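Local coordinates for tRNA nucleotidyl transferase-related protein (Thermotoga maritima, PDB 3H38), which acts as a class II CCA-adding enzyme, a magnesium-dependent nucleotidyltransferase that probably builds the CCA 3' end of tRNA from CTP and ATP, at residues 63-68 with 84-89; 375-380 with 399-404. All coordinates share one frame; numbering follows the deposited sequence.

The chain is the C-terminal part of a longer protein, and its two contacts follow one another in series, without nesting or crossing. From the N terminus, interaction 1 comes first: helix 64-72 leads through strand 77-80 into strand 87-92, and the contact closes this excursion of 15 intervening residues by laying the start of the helix on the sheet of the nucleotidyltransferase head. Far along the chain, in its helical C-terminal region, interaction 2 closes an excursion of 18 residues, tying the loop after helix 357-371 to helix 392-407. Their centres lie 62 Å apart, on opposite sides of the chain's centre, and their nearest atoms are about 46 Å apart, so each is a separate local closure.

Interaction 1: 63-68 with 84-89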
loop_
_atom_site.group_PDB
_atom_site.type_symbol
_atom_site.label_atom_id
_atom_site.label_comp_id
_atom_site.label_asym_id
_atom_site.label_seq_id
_atom_site.Cartn_x
_atom_site.Cartn_y
_atom_site.Cartn_z
ATOM N N ASN A 63 2.315 17.811 28.401
ATOM C CA ASN A 63 2.694 16.411 28.548
ATOM C C ASN A 63 1.550 15.467 28.156
ATOM O O ASN A 63 0.520 15.415 28.821
ATOM C CB ASN A 63 3.159 16.163 29.994
ATOM C CG ASN A 63 3.638 14.737 30.228
ATOM O OD1 ASN A 63 4.817 14.512 30.524
ATOM N ND2 ASN A 63 2.724 13.763 30.109
ATOM N N ALA A 64 1.738 14.728 27.067
ATOM C CA ALA A 64 0.714 13.823 26.544
ATOM C C ALA A 64 0.169 12.852 27.598
ATOM O O ALA A 64 -1.054 12.687 27.729
ATOM C CB ALA A 64 1.256 13.059 25.326
ATOM N N LEU A 65 1.055 12.245 28.369
ATOM C CA LEU A 65 0.635 11.336 29.431
ATOM C C LEU A 65 -0.184 11.972 30.526
ATOM O O LEU A 65 -1.223 11.475 30.847
ATOM C CB LEU A 65 1.808 10.597 30.032
ATOM C CG LEU A 65 2.604 9.715 29.094
ATOM C CD1 LEU A 65 2.641 8.344 29.656
ATOM C CD2 LEU A 65 2.027 9.697 27.727
ATOM N N GLU A 66 0.278 13.065 31.090
ATOM C CA GLU A 66 -0.550 13.781 32.013
ATOM C C GLU A 66 -1.949 13.860 31.506
ATOM O O GLU A 66 -2.879 13.631 32.229
ATOM C CB GLU A 66 -0.127 15.218 32.136
ATOM C CG GLU A 66 1.143 15.485 32.797
ATOM C CD GLU A 66 1.214 16.888 33.247
ATOM O OE1 GLU A 66 2.226 17.544 33.009
ATOM O OE2 GLU A 66 0.242 17.345 33.847
ATOM N N PHE A 67 -2.090 14.274 30.265
ATOM C CA PHE A 67 -3.388 14.570 29.666
ATOM C C PHE A 67 -4.192 13.290 29.474
ATOM O O PHE A 67 -5.353 13.216 29.841
ATOM C CB PHE A 67 -3.200 15.282 28.324
ATOM C CG PHE A 67 -4.469 15.724 27.709
ATOM C CD1 PHE A 67 -4.945 17.002 27.927
ATOM C CD2 PHE A 67 -5.211 14.857 26.927
ATOM C CE1 PHE A 67 -6.144 17.421 27.374
ATOM C CE2 PHE A 67 -6.431 15.271 26.352
ATOM C CZ PHE A 67 -6.889 16.556 26.580
ATOM N N ALA A 68 -3.573 12.283 28.872
ATOM C CA ALA A 68 -4.245 11.006 28.705
ATOM C C ALA A 68 -4.718 10.475 30.064
ATOM O O ALA A 68 -5.846 10.018 30.188
ATOM C CB ALA A 68 -3.333 10.011 28.003
ATOM N N LYS A 84 6.983 6.504 21.231
ATOM C CA LYS A 84 7.059 7.687 20.371
ATOM C C LYS A 84 7.292 8.752 21.405
ATOM O O LYS A 84 6.733 8.666 22.469
ATOM C CB LYS A 84 5.784 7.909 19.618
ATOM C CG LYS A 84 5.938 8.795 18.408
ATOM C CD LYS A 84 6.591 8.086 17.266
ATOM C CE LYS A 84 6.446 8.856 16.009
ATOM N NZ LYS A 84 5.039 9.153 15.848
ATOM N N PHE A 85 8.068 9.774 21.114
ATOM C CA PHE A 85 8.610 10.586 22.166
ATOM C C PHE A 85 7.605 10.902 23.255
ATOM O O PHE A 85 7.938 10.736 24.408
ATOM C CB PHE A 85 9.274 11.848 21.569
ATOM C CG PHE A 85 9.200 13.066 22.441
ATOM C CD1 PHE A 85 9.905 13.144 23.609
ATOM C CD2 PHE A 85 8.442 14.150 22.059
ATOM C CE1 PHE A 85 9.838 14.266 24.382
ATOM C CE2 PHE A 85 8.360 15.266 22.835
ATOM C CZ PHE A 85 9.050 15.330 23.992
ATOM N N MET A 86 6.389 11.279 22.919
ATOM C CA MET A 86 5.307 11.435 23.892
ATOM C C MET A 86 3.955 11.111 23.268
ATOM O O MET A 86 3.259 11.989 22.783
ATOM C CB MET A 86 5.273 12.853 24.436
ATOM C CG MET A 86 6.455 13.212 25.290
ATOM S SD MET A 86 5.916 14.120 26.739
ATOM C CE MET A 86 4.736 12.946 27.419
ATOM N N THR A 87 3.586 9.845 23.300
ATOM C CA THR A 87 2.471 9.387 22.517
ATOM C C THR A 87 1.661 8.399 23.328
ATOM O O THR A 87 2.201 7.517 24.011
ATOM C CB THR A 87 2.962 8.767 21.198
ATOM O OG1 THR A 87 3.316 9.820 20.292
ATOM C CG2 THR A 87 1.888 7.916 20.563
ATOM N N ALA A 88 0.352 8.563 23.268
ATOM C CA ALA A 88 -0.520 7.707 24.037
ATOM C C ALA A 88 -1.756 7.496 23.211
ATOM O O ALA A 88 -2.019 8.258 22.278
ATOM C CB ALA A 88 -0.872 8.362 25.364
ATOM N N SER A 89 -2.503 6.451 23.547
ATOM C CA SER A 89 -3.804 6.212 22.940
ATOM C C SER A 89 -4.794 5.754 24.008
ATOM O O SER A 89 -4.508 4.828 24.754
ATOM C CB SER A 89 -3.677 5.190 21.817
ATOM O OG SER A 89 -2.795 5.672 20.820
#
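Met86 meets Asn63, Ala64 and Leu65 where the first turn of helix 64-72 packs on strand 87-92, the second strand from one edge of the mixed sheet in the poly(A) polymerase-type nucleotidyltransferase head. The axes of 64-68 and 87-89 run nearly parallel, 19° apart, and their closest approach of 8.0 Å is short, consistent with the alanines at the interface. The Met86 chain is bent at chi2 and again at chi3 (56°), the latter placing CE in among the three residues. CE reaches Asn63 CG at 3.5 Å, the two side chains crossing at about a right angle; Asn63 occupies the N-cap position, and its CG, anti to the backbone N (chi1 -177°), is thereby set beside the methionine methyl. The same methyl touches Ala64 CB at 4.1 Å and Leu65 CG at 4.2 Å, and thus covers the helix start from the strand side. The Met86 carbonyl belongs to the interface too: Ala64 CB packs on Met86 O at 3.4 Å. That oxygen accepts a hydrogen bond from Arg104 NH2, and Thr102 joins both segments, pairing with the Met86 backbone and taking the Ala64 N-H on its OG1. At Thr87 the side chain turns from the helix, and it lies about 6 Å from that of Asp99, which binds magnesium in another structure of this protein, though no metal is bound here; helix and metal site therefore flank the strand on different faces. Ala88 faces the helix again, its CB meeting Leu65 CD2 at 4.0 Å and Ala68 CB at 4.0 Å. Ser89 resumes the Thr87 direction: its OG is hydrogen-bonded to His82 NE2 and to Asp99 OD1.

Interaction 2: 375-380 with 399-404; sequences LEKING and EKILMK
Ile401 receives three polar side chains, those of Glu376, Lys377 and Asn379, as the loop 375-380 runs past helix 392-407. Glu376 is folded: its chi2 of 18° brings CD almost eclipsed with CA, a strained setting, and the carboxylate crosses Ile401 and Leu402 obliquely. Its OE2 lies 3.4 Å from Ile401 CG1, while OE1 packs against Leu402 CG at 3.9 Å. Ile401 is extended, with CD1 anti to CA (chi2 178°), carrying that methyl out to the loop side chains. There it meets Lys377 tip to tip, CD1 to NZ at 3.8 Å. The lysine chain is bent at chi2 and chi4, and its ammonium is engaged by a salt bridge to Asp412. Asn379 crosses the Ile401 side chain at an angle, OD1 lying 3.5 Å from CD1. This is plain packing of a loop on a helix, far from the nucleotide and magnesium sites of the head domain. Since charged and amide groups here touch aliphatic carbon, the contact appears to rest on van der Waals fit; Lys377 has its salt-bridge partner in Asp412, whereas the ion pair of Glu376 with Lys405 is long and weak and probably contributes little.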
loop_
_atom_site.group_PDB
_atom_site.type_symbol
_atom_site.label_atom_id
_atom_site.label_comp_id
_atom_site.label_asym_id
_atom_site.label_seq_id
_atom_site.Cartn_x
_atom_site.Cartn_y
_atom_site.Cartn_z
ATOM N N LEU A 375 -7.382 -32.054 -8.103
ATOM C CA LEU A 375 -7.808 -32.833 -6.965
ATOM C C LEU A 375 -8.251 -34.209 -7.395
ATOM O O LEU A 375 -9.353 -34.400 -7.908
ATOM C CB LEU A 375 -8.945 -32.124 -6.228
ATOM C CG LEU A 375 -9.510 -32.843 -4.999
ATOM C CD1 LEU A 375 -10.146 -34.166 -5.397
ATOM C CD2 LEU A 375 -8.424 -33.056 -3.956
ATOM N N GLU A 376 -7.376 -35.167 -7.164
ATOM C CA GLU A 376 -7.668 -36.548 -7.407
ATOM C C GLU A 376 -8.834 -36.828 -6.517
ATOM O O GLU A 376 -8.940 -36.286 -5.445
ATOM C CB GLU A 376 -6.483 -37.424 -7.089
ATOM C CG GLU A 376 -5.828 -37.939 -8.319
ATOM C CD GLU A 376 -6.216 -37.137 -9.515
ATOM O OE1 GLU A 376 -6.581 -35.964 -9.347
ATOM O OE2 GLU A 376 -6.166 -37.676 -10.624
ATOM N N LYS A 377 -9.733 -37.654 -6.999
ATOM C CA LYS A 377 -10.964 -37.959 -6.317
ATOM C C LYS A 377 -10.862 -39.184 -5.451
ATOM O O LYS A 377 -11.047 -39.143 -4.244
ATOM C CB LYS A 377 -11.985 -38.272 -7.392
ATOM C CG LYS A 377 -11.419 -39.168 -8.476
ATOM C CD LYS A 377 -10.185 -38.580 -9.050
ATOM C CE LYS A 377 -9.395 -39.565 -9.813
ATOM N NZ LYS A 377 -10.179 -40.206 -10.838
ATOM N N ILE A 378 -10.526 -40.276 -6.097
ATOM C CA ILE A 378 -10.389 -41.551 -5.412
ATOM C C ILE A 378 -8.949 -42.066 -5.378
ATOM O O ILE A 378 -8.479 -42.537 -4.340
ATOM C CB ILE A 378 -11.289 -42.615 -6.058
ATOM C CG1 ILE A 378 -10.855 -42.870 -7.500
ATOM C CG2 ILE A 378 -12.747 -42.174 -6.024
ATOM C CD1 ILE A 378 -11.547 -44.049 -8.136
ATOM N N ASN A 379 -8.255 -41.973 -6.510
ATOM C CA ASN A 379 -6.888 -42.485 -6.621
ATOM C C ASN A 379 -5.863 -41.853 -5.698
ATOM O O ASN A 379 -5.506 -40.685 -5.853
ATOM C CB ASN A 379 -6.380 -42.345 -8.046
ATOM C CG ASN A 379 -6.874 -43.441 -8.932
ATOM O OD1 ASN A 379 -6.285 -43.725 -9.969
ATOM N ND2 ASN A 379 -7.964 -44.080 -8.526
ATOM N N GLY A 380 -5.385 -42.638 -4.743
ATOM C CA GLY A 380 -4.194 -42.275 -4.011
ATOM C C GLY A 380 -3.046 -43.044 -4.633
ATOM O O GLY A 380 -3.241 -43.862 -5.537
ATOM N N GLU A 399 -0.234 -38.087 -12.217
ATOM C CA GLU A 399 -0.269 -36.837 -12.955
ATOM C C GLU A 399 -0.803 -37.020 -14.372
ATOM O O GLU A 399 -1.454 -36.128 -14.904
ATOM C CB GLU A 399 1.101 -36.160 -12.970
ATOM C CG GLU A 399 1.025 -34.694 -13.352
ATOM C CD GLU A 399 2.250 -33.923 -12.927
ATOM O OE1 GLU A 399 3.369 -34.416 -13.180
ATOM O OE2 GLU A 399 2.093 -32.826 -12.342
ATOM N N LYS A 400 -0.539 -38.153 -14.987
ATOM C CA LYS A 400 -1.118 -38.440 -16.284
ATOM C C LYS A 400 -2.621 -38.536 -16.172
ATOM O O LYS A 400 -3.349 -38.096 -17.019
ATOM C CB LYS A 400 -0.533 -39.703 -16.874
ATOM C CG LYS A 400 0.792 -39.491 -17.540
ATOM C CD LYS A 400 1.768 -38.778 -16.645
ATOM C CE LYS A 400 3.167 -39.026 -17.133
ATOM N NZ LYS A 400 4.206 -38.416 -16.285
ATOM N N ILE A 401 -3.090 -39.124 -15.110
ATOM C CA ILE A 401 -4.531 -39.194 -14.892
ATOM C C ILE A 401 -5.119 -37.806 -14.589
ATOM O O ILE A 401 -6.095 -37.398 -15.215
ATOM C CB ILE A 401 -4.953 -40.316 -13.879
ATOM C CG1 ILE A 401 -6.270 -39.982 -13.187
ATOM C CG2 ILE A 401 -3.887 -40.571 -12.846
ATOM C CD1 ILE A 401 -6.722 -41.086 -12.242
ATOM N N LEU A 402 -4.498 -37.079 -13.662
ATOM C CA LEU A 402 -4.804 -35.664 -13.436
ATOM C C LEU A 402 -4.903 -34.923 -14.779
ATOM O O LEU A 402 -5.856 -34.179 -15.036
ATOM C CB LEU A 402 -3.676 -35.025 -12.615
ATOM C CG LEU A 402 -3.884 -34.027 -11.456
ATOM C CD1 LEU A 402 -2.605 -33.193 -11.225
ATOM C CD2 LEU A 402 -5.086 -33.117 -11.640
ATOM N N MET A 403 -3.851 -35.067 -15.576
ATOM C CA MET A 403 -3.706 -34.351 -16.836
ATOM C C MET A 403 -4.701 -34.712 -17.939
ATOM O O MET A 403 -5.338 -33.840 -18.515
ATOM C CB MET A 403 -2.285 -34.539 -17.342
ATOM C CG MET A 403 -1.549 -33.247 -17.617
ATOM S SD MET A 403 -1.006 -32.337 -16.176
ATOM C CE MET A 403 -2.495 -32.095 -15.275
ATOM N N LYS A 404 -4.895 -35.997 -18.185
ATOM C CA LYS A 404 -5.959 -36.413 -19.077
ATOM C C LYS A 404 -7.270 -35.868 -18.500
ATOM O O LYS A 404 -8.165 -35.464 -19.242
ATOM C CB LYS A 404 -5.990 -37.942 -19.215
ATOM C CG LYS A 404 -4.803 -38.554 -19.983
ATOM C CD LYS A 404 -5.141 -38.884 -21.451
ATOM C CE LYS A 404 -4.687 -37.800 -22.440
ATOM N NZ LYS A 404 -5.610 -36.623 -22.534
#